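Type II secretion system protein H (Vibrio cholerae, PDB 2QV8) forms part of the pseudopilus tip complex that recognises and binds substrates of the type II secretion system, which exports cholera toxin and other extracellular proteins. Local coordinates at residues A[36-41]-A[61-66]; A[136-141]-A[148-153]. One frame throughout, in Å; residues are numbered along the deposited sequence. Where two conformers were deposited one is given.

Contact 1: residues A[36-41]-A[61-66]; sequences TRRLTF and QTTLKE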
ATOM      1  N   THR A  36     -11.586  -1.119  -4.446  1.00  9.60           N
ATOM      2  CA  THR A  36     -11.738  -2.480  -4.005  1.00  9.72           C
ATOM      3  C   THR A  36     -11.022  -2.755  -2.649  1.00  9.59           C
ATOM      4  O   THR A  36     -11.084  -3.875  -2.137  1.00  8.30           O
ATOM      5  CB  THR A  36     -11.253  -3.464  -5.060  1.00  9.94           C
ATOM      6  OG1 THR A  36      -9.873  -3.215  -5.335  1.00 10.20           O
ATOM      7  CG2 THR A  36     -12.055  -3.308  -6.353  1.00 12.30           C
ATOM      8  N   ARG A  37     -10.380  -1.730  -2.080  1.00  9.82           N
ATOM      9  CA  ARG A  37      -9.656  -1.819  -0.811  1.00  9.45           C
ATOM     10  C   ARG A  37      -8.594  -2.939  -0.853  1.00  9.05           C
ATOM     11  O   ARG A  37      -8.440  -3.718   0.092  1.00  8.82           O
ATOM     12  CB  ARG A  37     -10.646  -2.046   0.317  1.00  9.17           C
ATOM     13  CG  ARG A  37     -11.793  -1.012   0.257  1.00  9.92           C
ATOM     14  CD  ARG A  37     -12.914  -1.324   1.180  1.00 12.77           C
ATOM     15  NE  ARG A  37     -13.527  -2.607   0.838  1.00 16.98           N
ATOM     16  CZ  ARG A  37     -13.591  -3.661   1.637  1.00 17.88           C
ATOM     17  NH1 ARG A  37     -13.121  -3.617   2.865  1.00 16.77           N
ATOM     18  NH2 ARG A  37     -14.173  -4.762   1.198  1.00 18.38           N
ATOM     19  N   ARG A  38      -7.863  -2.987  -1.951  1.00  8.21           N
ATOM     20  CA  ARG A  38      -6.895  -4.041  -2.199  1.00  8.63           C
ATOM     21  C   ARG A  38      -5.487  -3.488  -2.323  1.00  7.81           C
ATOM     22  O   ARG A  38      -5.282  -2.389  -2.841  1.00  7.75           O
ATOM     23  CB  ARG A  38      -7.311  -4.759  -3.469  1.00  8.71           C
ATOM     24  CG  ARG A  38      -6.627  -6.070  -3.764  1.00 12.49           C
ATOM     25  CD  ARG A  38      -7.487  -6.838  -4.765  1.00 13.10           C
ATOM     26  NE  ARG A  38      -8.564  -7.485  -4.048  1.00 19.13           N
ATOM     27  CZ  ARG A  38      -9.801  -7.680  -4.509  1.00 22.43           C
ATOM     28  NH1 ARG A  38     -10.174  -7.277  -5.731  1.00 26.43           N
ATOM     29  NH2 ARG A  38     -10.679  -8.295  -3.728  1.00 22.83           N
ATOM     30  N   LEU A  39      -4.529  -4.256  -1.814  1.00  8.00           N
ATOM     31  CA  LEU A  39      -3.108  -4.016  -1.959  1.00  8.67           C
ATOM     32  C   LEU A  39      -2.489  -5.191  -2.689  1.00  9.00           C
ATOM     33  O   LEU A  39      -2.687  -6.327  -2.303  1.00  9.10           O
ATOM     34  CB  LEU A  39      -2.464  -3.869  -0.563  1.00  8.95           C
ATOM     35  CG  LEU A  39      -3.052  -2.692   0.239  1.00  9.31           C
ATOM     36  CD1 LEU A  39      -2.788  -2.789   1.713  1.00  9.53           C
ATOM     37  CD2 LEU A  39      -2.526  -1.366  -0.253  1.00 10.55           C
ATOM     38  N   THR A  40      -1.743  -4.920  -3.743  1.00 10.21           N
ATOM     39  CA  THR A  40      -1.123  -5.972  -4.545  1.00  9.82           C
ATOM     40  C   THR A  40       0.395  -5.725  -4.586  1.00  9.57           C
ATOM     41  O   THR A  40       0.848  -4.606  -4.784  1.00 10.16           O
ATOM     42  CB  THR A  40      -1.766  -6.035  -5.970  1.00 10.22           C
ATOM     43  OG1 THR A  40      -3.182  -6.141  -5.835  1.00  7.99           O
ATOM     44  CG2 THR A  40      -1.281  -7.288  -6.822  1.00  9.64           C
ATOM     45  N   PHE A  41       1.149  -6.800  -4.411  1.00  8.42           N
ATOM     46  CA  PHE A  41       2.578  -6.788  -4.290  1.00  9.23           C
ATOM     47  C   PHE A  41       3.148  -7.387  -5.565  1.00  8.73           C
ATOM     48  O   PHE A  41       2.869  -8.522  -5.909  1.00  7.96           O
ATOM     49  CB  PHE A  41       3.002  -7.522  -3.001  1.00 10.15           C
ATOM     50  CG  PHE A  41       2.372  -6.919  -1.788  1.00  9.87           C
ATOM     51  CD1 PHE A  41       2.942  -5.825  -1.159  1.00  9.61           C
ATOM     52  CD2 PHE A  41       1.142  -7.386  -1.321  1.00 11.48           C
ATOM     53  CE1 PHE A  41       2.322  -5.230  -0.043  1.00 11.25           C
ATOM     54  CE2 PHE A  41       0.530  -6.812  -0.219  1.00 10.14           C
ATOM     55  CZ  PHE A  41       1.128  -5.707   0.419  1.00 11.91           C
ATOM     56  N   GLN A  61      -1.451 -10.493  -2.466  1.00  8.83           N
ATOM     57  CA  GLN A  61      -2.627  -9.601  -2.539  1.00  9.73           C
ATOM     58  C   GLN A  61      -3.403  -9.672  -1.244  1.00  9.29           C
ATOM     59  O   GLN A  61      -3.610 -10.736  -0.704  1.00  8.16           O
ATOM     60  CB  GLN A  61      -3.506  -9.947  -3.744  1.00  8.54           C
ATOM     61  CG  GLN A  61      -4.512  -8.874  -4.145  1.00 12.17           C
ATOM     62  CD  GLN A  61      -5.152  -9.216  -5.469  1.00 12.84           C
ATOM     63  OE1 GLN A  61      -5.860 -10.205  -5.556  1.00 17.01           O
ATOM     64  NE2 GLN A  61      -4.844  -8.444  -6.523  1.00 12.35           N
ATOM     65  N   THR A  62      -3.734  -8.516  -0.695  1.00  9.36           N
ATOM     66  CA  THR A  62      -4.534  -8.460   0.486  1.00 10.14           C
ATOM     67  C   THR A  62      -5.754  -7.541   0.225  1.00  9.51           C
ATOM     68  O   THR A  62      -5.682  -6.560  -0.515  1.00  9.72           O
ATOM     69  CB  THR A  62      -3.734  -7.999   1.733  1.00 11.26           C
ATOM     70  OG1 THR A  62      -3.221  -6.684   1.526  1.00 11.31           O
ATOM     71  CG2 THR A  62      -2.570  -8.936   2.065  1.00 10.06           C
ATOM     72  N   THR A  63      -6.877  -7.888   0.828  1.00  9.44           N
ATOM     73  CA  THR A  63      -8.092  -7.080   0.726  1.00  9.45           C
ATOM     74  C   THR A  63      -8.606  -6.827   2.136  1.00  9.91           C
ATOM     75  O   THR A  63      -8.692  -7.751   2.941  1.00  7.18           O
ATOM     76  CB  THR A  63      -9.163  -7.789  -0.089  1.00 10.55           C
ATOM     77  OG1 THR A  63      -8.622  -8.229  -1.347  1.00  9.36           O
ATOM     78  CG2 THR A  63     -10.413  -6.863  -0.329  1.00  9.16           C
ATOM     79  N   LEU A  64      -8.943  -5.582   2.437  1.00  9.44           N
ATOM     80  CA  LEU A  64      -9.383  -5.242   3.784  1.00 10.11           C
ATOM     81  C   LEU A  64     -10.710  -5.916   4.087  1.00 10.31           C
ATOM     82  O   LEU A  64     -11.491  -6.116   3.203  1.00  8.68           O
ATOM     83  CB  LEU A  64      -9.545  -3.740   3.942  1.00 10.14           C
ATOM     84  CG  LEU A  64      -8.332  -2.852   3.724  1.00 11.10           C
ATOM     85  CD1 LEU A  64      -8.790  -1.432   3.937  1.00  9.46           C
ATOM     86  CD2 LEU A  64      -7.196  -3.204   4.700  1.00 10.80           C
ATOM     87  N   LYS A  65     -10.940  -6.265   5.345  1.00 13.09           N
ATOM     88  CA  LYS A  65     -12.221  -6.855   5.751  1.00 15.44           C
ATOM     89  C   LYS A  65     -13.313  -5.792   5.731  1.00 15.43           C
ATOM     90  O   LYS A  65     -13.032  -4.565   5.773  1.00 13.24           O
ATOM     91  CB  LYS A  65     -12.123  -7.559   7.116  1.00 15.50           C
ATOM     92  CG  LYS A  65     -11.529  -6.712   8.255  1.00 18.31           C
ATOM     93  CD  LYS A  65     -11.835  -7.341   9.626  1.00 19.27           C
ATOM     94  CE  LYS A  65     -11.317  -8.805   9.685  1.00 22.51           C
ATOM     95  NZ  LYS A  65     -11.169  -9.312  11.099  1.00 24.83           N
ATOM     96  N   GLU A  66     -14.558  -6.262   5.593  1.00 15.76           N
ATOM     97  CA  GLU A  66     -15.696  -5.354   5.603  1.00 15.24           C
ATOM     98  C   GLU A  66     -15.610  -4.474   6.858  1.00 13.11           C
ATOM     99  O   GLU A  66     -15.268  -4.930   7.948  1.00 11.13           O
ATOM    100  CB  GLU A  66     -17.051  -6.099   5.498  1.00 16.24           C
ATOM    101  CG  GLU A  66     -18.354  -5.224   5.640  1.00 18.76           C
ATOM    102  CD  GLU A  66     -18.327  -3.838   4.930  1.00 25.86           C
ATOM    103  OE1 GLU A  66     -17.534  -3.662   3.956  1.00 30.21           O
ATOM    104  OE2 GLU A  66     -19.100  -2.922   5.366  1.00 28.52           O
TER
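The beta hairpin of strands 38-45 and 51-63 starts where Arg38 faces Thr63, and its short segments run antiparallel at 172° with their axes 4.7 Å apart. Leu39 and Thr62 form the hydrogen-bonded pair: Leu39 N donates to Thr62 O and Thr62 N to Leu39 O, both at 2.9 Å. Arg38–Thr63 and Thr40–Gln61 are the non-hydrogen-bonded pairs flanking it, and their side chains share a polar face. There, Arg38 NE (2.8 Å) and NH2 (3.1 Å) both donate hydrogen bonds to Thr63 OG1, which lies close to the guanidinium plane. Both the extended start of the arginine (CG opposite the backbone N, chi1 -167°) and its bend at chi3 bring it there. Arg38 CD rests 3.4 Å from Gln61 CD, while Gln61 NE2 reaches Thr40 OG1 at 2.9 Å and 170°, which holds the amide's rotation. On the other face, Leu39 and Thr62 look toward helix 2-24; a long N-terminal helix against antiparallel sheet is consistent with the type IV pilin-like fold of pseudopilins. Ahead of the strand, Arg37 has a left-handed backbone and forms a G1 beta bulge with Arg38 against strand 28-33. On the side of segment 61-66, Arg37 O accepts Leu64 N at 3.0 Å. Arg37 NH1 binds Leu68 O beyond the segment and adds a weak bond to Lys65 O at 3.1 Å.

Contact 2: residues A[136-141]-A[148-153]; sequences EQWRVT and LRLLAP
Trp138 lays one face of its indole against Pro153 and Ala152, making the apolar centre of the contact. Pro153 CD stands 3.3 Å from the centroid of the five-membered ring, only 11° off its normal, and Ala152 CA sits 3.9 Å from that of the six-membered ring; both are CH-pi contacts, the proline one tightly packed. These residues lie at one end of the C-terminal beta hairpin, strands 138-142 and 148-151, the latter an outermost strand of its antiparallel sheet. Further along, Val140 and Leu150 form a non-hydrogen-bonded pair, with Val140 CG2 3.9 Å from Leu150 CD1; both side chains, like Trp138, touch helix 2-24. On either side of that pair, Arg139–Leu151 and Thr141–Arg149 are hydrogen-bonded pairs with reciprocal backbone bonds, and their side chains turn to the opposite face. Thr141 CG2 lies alongside Arg149 CB at 3.8 Å, while Thr141 OG1 bonds to Phe123 O and Thr124 OG1 of the next strand. Outward from Leu151, the Arg139 guanidinium is sandwiched between Leu151 CD1 over one face and Glu136 CA over the other, which restricts its tilt. A bend at chi3 (-69°) carries Arg139 NE back to the chain's own Gln137 O, 2.7 Å away in a nearly straight bond (172°). Arg139 NH2, beside NE, adds a weak bond to the same Gln137 O, donates to Glu155 O beyond the hairpin and reaches Ala152 O weakly, 2.9 Å away.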
ATOM      1  N   GLU A 136      -5.054  11.356   9.790  1.00  9.27           N
ATOM      2  CA  GLU A 136      -4.537  11.013  11.134  1.00 10.20           C
ATOM      3  C   GLU A 136      -5.087   9.705  11.696  1.00  8.96           C
ATOM      4  O   GLU A 136      -5.224   9.545  12.902  1.00  9.05           O
ATOM      5  CB  GLU A 136      -4.694  12.190  12.105  1.00 11.47           C
ATOM      6  CG  GLU A 136      -4.057  13.484  11.516  1.00 16.21           C
ATOM      7  CD  GLU A 136      -3.602  14.448  12.556  1.00 22.33           C
ATOM      8  OE1 GLU A 136      -4.462  14.909  13.328  1.00 26.69           O
ATOM      9  OE2 GLU A 136      -2.378  14.720  12.626  1.00 28.29           O
ATOM     10  N   GLN A 137      -5.340   8.744  10.803  1.00  8.44           N
ATOM     11  CA  GLN A 137      -5.736   7.393  11.172  1.00  7.95           C
ATOM     12  C   GLN A 137      -4.533   6.483  11.366  1.00  8.23           C
ATOM     13  O   GLN A 137      -3.401   6.956  11.432  1.00  8.42           O
ATOM     14  CB  GLN A 137      -6.665   6.810  10.070  1.00  9.09           C
ATOM     15  CG  GLN A 137      -7.985   7.546   9.857  1.00  9.40           C
ATOM     16  CD  GLN A 137      -9.031   7.325  10.963  1.00  9.27           C
ATOM     17  OE1 GLN A 137      -8.772   6.657  11.955  1.00 11.77           O
ATOM     18  NE2 GLN A 137     -10.255   7.854  10.748  1.00  6.76           N
ATOM     19  N   TRP A 138      -4.743   5.169  11.446  1.00  7.42           N
ATOM     20  CA  TRP A 138      -3.641   4.247  11.359  1.00  7.77           C
ATOM     21  C   TRP A 138      -3.005   4.437   9.980  1.00  8.67           C
ATOM     22  O   TRP A 138      -3.711   4.439   8.982  1.00  8.65           O
ATOM     23  CB  TRP A 138      -4.086   2.799  11.580  1.00  7.62           C
ATOM     24  CG  TRP A 138      -4.196   2.448  13.012  1.00  5.79           C
ATOM     25  CD1 TRP A 138      -5.336   2.366  13.749  1.00  6.45           C
ATOM     26  CD2 TRP A 138      -3.115   2.139  13.896  1.00  5.71           C
ATOM     27  NE1 TRP A 138      -5.034   2.027  15.039  1.00  7.07           N
ATOM     28  CE2 TRP A 138      -3.677   1.868  15.158  1.00  5.54           C
ATOM     29  CE3 TRP A 138      -1.735   2.054  13.745  1.00  6.05           C
ATOM     30  CZ2 TRP A 138      -2.906   1.544  16.262  1.00  7.65           C
ATOM     31  CZ3 TRP A 138      -0.954   1.712  14.868  1.00  7.36           C
ATOM     32  CH2 TRP A 138      -1.547   1.459  16.095  1.00  5.46           C
ATOM     33  N   ARG A 139      -1.690   4.683   9.935  1.00  8.50           N
ATOM     34  CA  ARG A 139      -1.010   5.003   8.679  1.00  8.14           C
ATOM     35  C   ARG A 139       0.319   4.260   8.537  1.00  8.44           C
ATOM     36  O   ARG A 139       1.007   3.995   9.517  1.00  7.11           O
ATOM     37  CB  ARG A 139      -0.702   6.488   8.600  1.00  8.77           C
ATOM     38  CG  ARG A 139      -1.861   7.375   8.220  1.00  9.18           C
ATOM     39  CD  ARG A 139      -1.693   8.763   8.748  1.00 10.37           C
ATOM     40  NE  ARG A 139      -1.806   8.772  10.186  1.00 11.37           N
ATOM     41  CZ  ARG A 139      -1.260   9.646  11.018  1.00 10.91           C
ATOM     42  NH1 ARG A 139      -0.530  10.666  10.592  1.00 13.56           N
ATOM     43  NH2 ARG A 139      -1.473   9.487  12.307  1.00 11.56           N
ATOM     44  N   VAL A 140       0.693   3.965   7.307  1.00  7.79           N
ATOM     45  CA  VAL A 140       2.019   3.496   7.012  1.00  8.20           C
ATOM     46  C   VAL A 140       2.562   4.501   5.997  1.00  9.01           C
ATOM     47  O   VAL A 140       1.885   4.807   5.016  1.00  7.91           O
ATOM     48  CB  VAL A 140       2.043   2.070   6.428  1.00  9.16           C
ATOM     49  CG1 VAL A 140       3.511   1.727   5.963  1.00  8.67           C
ATOM     50  CG2 VAL A 140       1.450   1.025   7.441  1.00  6.09           C
ATOM     51  N   THR A 141       3.789   4.964   6.221  1.00  9.42           N
ATOM     52  CA  THR A 141       4.373   5.996   5.371  0.50  9.99           C
ATOM     53  C   THR A 141       5.818   5.664   5.015  1.00 10.39           C
ATOM     54  O   THR A 141       6.531   5.068   5.801  1.00 10.41           O
ATOM     55  CB  THR A 141       4.285   7.389   6.037  0.50  9.84           C
ATOM     56  OG1 THR A 141       4.619   8.405   5.093  0.50 11.00           O
ATOM     57  CG2 THR A 141       5.199   7.496   7.282  0.50  9.44           C
ATOM     58  N   LEU A 148      10.720   4.185   6.663  1.00 20.73           N
ATOM     59  CA  LEU A 148       9.403   3.564   6.735  0.50 20.97           C
ATOM     60  C   LEU A 148       8.870   3.632   8.189  1.00 21.20           C
ATOM     61  O   LEU A 148       9.605   3.371   9.155  1.00 21.15           O
ATOM     62  CB  LEU A 148       9.469   2.113   6.172  0.50 21.16           C
ATOM     63  CG  LEU A 148      10.222   2.001   4.822  0.50 20.04           C
ATOM     64  CD1 LEU A 148      10.426   0.564   4.348  0.50 20.59           C
ATOM     65  CD2 LEU A 148       9.528   2.842   3.744  0.50 13.81           C
ATOM     66  N   ARG A 149       7.604   4.031   8.348  1.00 20.63           N
ATOM     67  CA  ARG A 149       6.986   4.212   9.666  1.00 21.42           C
ATOM     68  C   ARG A 149       5.529   3.766   9.741  1.00 19.44           C
ATOM     69  O   ARG A 149       4.774   3.961   8.833  1.00 17.51           O
ATOM     70  CB  ARG A 149       6.990   5.685  10.047  1.00 21.64           C
ATOM     71  CG  ARG A 149       8.317   6.252  10.407  1.00 25.42           C
ATOM     72  CD  ARG A 149       8.149   7.716  10.892  1.00 27.85           C
ATOM     73  NE  ARG A 149       7.410   7.890  12.163  1.00 32.47           N
ATOM     74  CZ  ARG A 149       7.093   9.087  12.694  1.00 33.21           C
ATOM     75  NH1 ARG A 149       7.403  10.214  12.058  1.00 33.72           N
ATOM     76  NH2 ARG A 149       6.450   9.172  13.860  1.00 34.74           N
ATOM     77  N   LEU A 150       5.171   3.180  10.871  1.00 18.07           N
ATOM     78  CA  LEU A 150       3.789   2.923  11.232  1.00 18.20           C
ATOM     79  C   LEU A 150       3.334   3.993  12.243  1.00 16.72           C
ATOM     80  O   LEU A 150       3.948   4.155  13.322  1.00 15.37           O
ATOM     81  CB  LEU A 150       3.660   1.509  11.828  1.00 17.09           C
ATOM     82  CG  LEU A 150       2.312   1.092  12.417  1.00 18.50           C
ATOM     83  CD1 LEU A 150       1.284   0.853  11.314  1.00 17.84           C
ATOM     84  CD2 LEU A 150       2.492  -0.145  13.283  1.00 18.56           C
ATOM     85  N   LEU A 151       2.302   4.729  11.871  1.00 15.75           N
ATOM     86  CA  LEU A 151       1.740   5.796  12.713  1.00 16.73           C
ATOM     87  C   LEU A 151       0.361   5.419  13.284  1.00 16.34           C
ATOM     88  O   LEU A 151      -0.512   4.954  12.566  1.00 15.85           O
ATOM     89  CB  LEU A 151       1.648   7.099  11.955  1.00 17.65           C
ATOM     90  CG  LEU A 151       2.895   7.677  11.274  1.00 18.95           C
ATOM     91  CD1 LEU A 151       2.538   8.849  10.423  1.00 20.93           C
ATOM     92  CD2 LEU A 151       3.895   8.115  12.321  1.00 19.95           C
ATOM     93  N   ALA A 152       0.177   5.646  14.580  1.00 17.85           N
ATOM     94  CA  ALA A 152      -1.118   5.443  15.250  1.00 17.75           C
ATOM     95  C   ALA A 152      -2.043   6.608  14.950  1.00 18.92           C
ATOM     96  O   ALA A 152      -1.602   7.685  14.566  1.00 18.62           O
ATOM     97  CB  ALA A 152      -0.949   5.287  16.771  1.00 17.85           C
ATOM     98  N   PRO A 153      -3.337   6.406  15.151  1.00 19.61           N
ATOM     99  CA  PRO A 153      -4.279   7.508  15.025  1.00 20.55           C
ATOM    100  C   PRO A 153      -3.905   8.670  15.916  1.00 20.39           C
ATOM    101  O   PRO A 153      -3.522   8.471  17.099  1.00 20.30           O
ATOM    102  CB  PRO A 153      -5.608   6.898  15.480  1.00 21.18           C
ATOM    103  CG  PRO A 153      -5.441   5.466  15.371  1.00 20.98           C
ATOM    104  CD  PRO A 153      -3.996   5.168  15.565  1.00 19.92           C
TER

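After helix 2-24 the chain enters the first sheet, where contact 1 closes a loop of 19 residues between its segments, taking in the rest of strand 38-45 and most of strand 51-63. It then passes through strand 68-74 and strand 112-114 to strand 123-129, and contact 2 closes a much shorter loop, six residues between its segments, near the C terminus. The two loops follow in series, neither enclosing nor crossing the other, with contact centres about 17 Å apart and nearest atoms about 8 Å apart. Each hairpin belongs to a different four-stranded antiparallel sheet, and the helix bridges them: Phe10 touches Leu39 of contact 1 and Val140 of contact 2. Strand 68-74, an outer member of the second sheet, also meets Leu39 and Leu64 through Leu70.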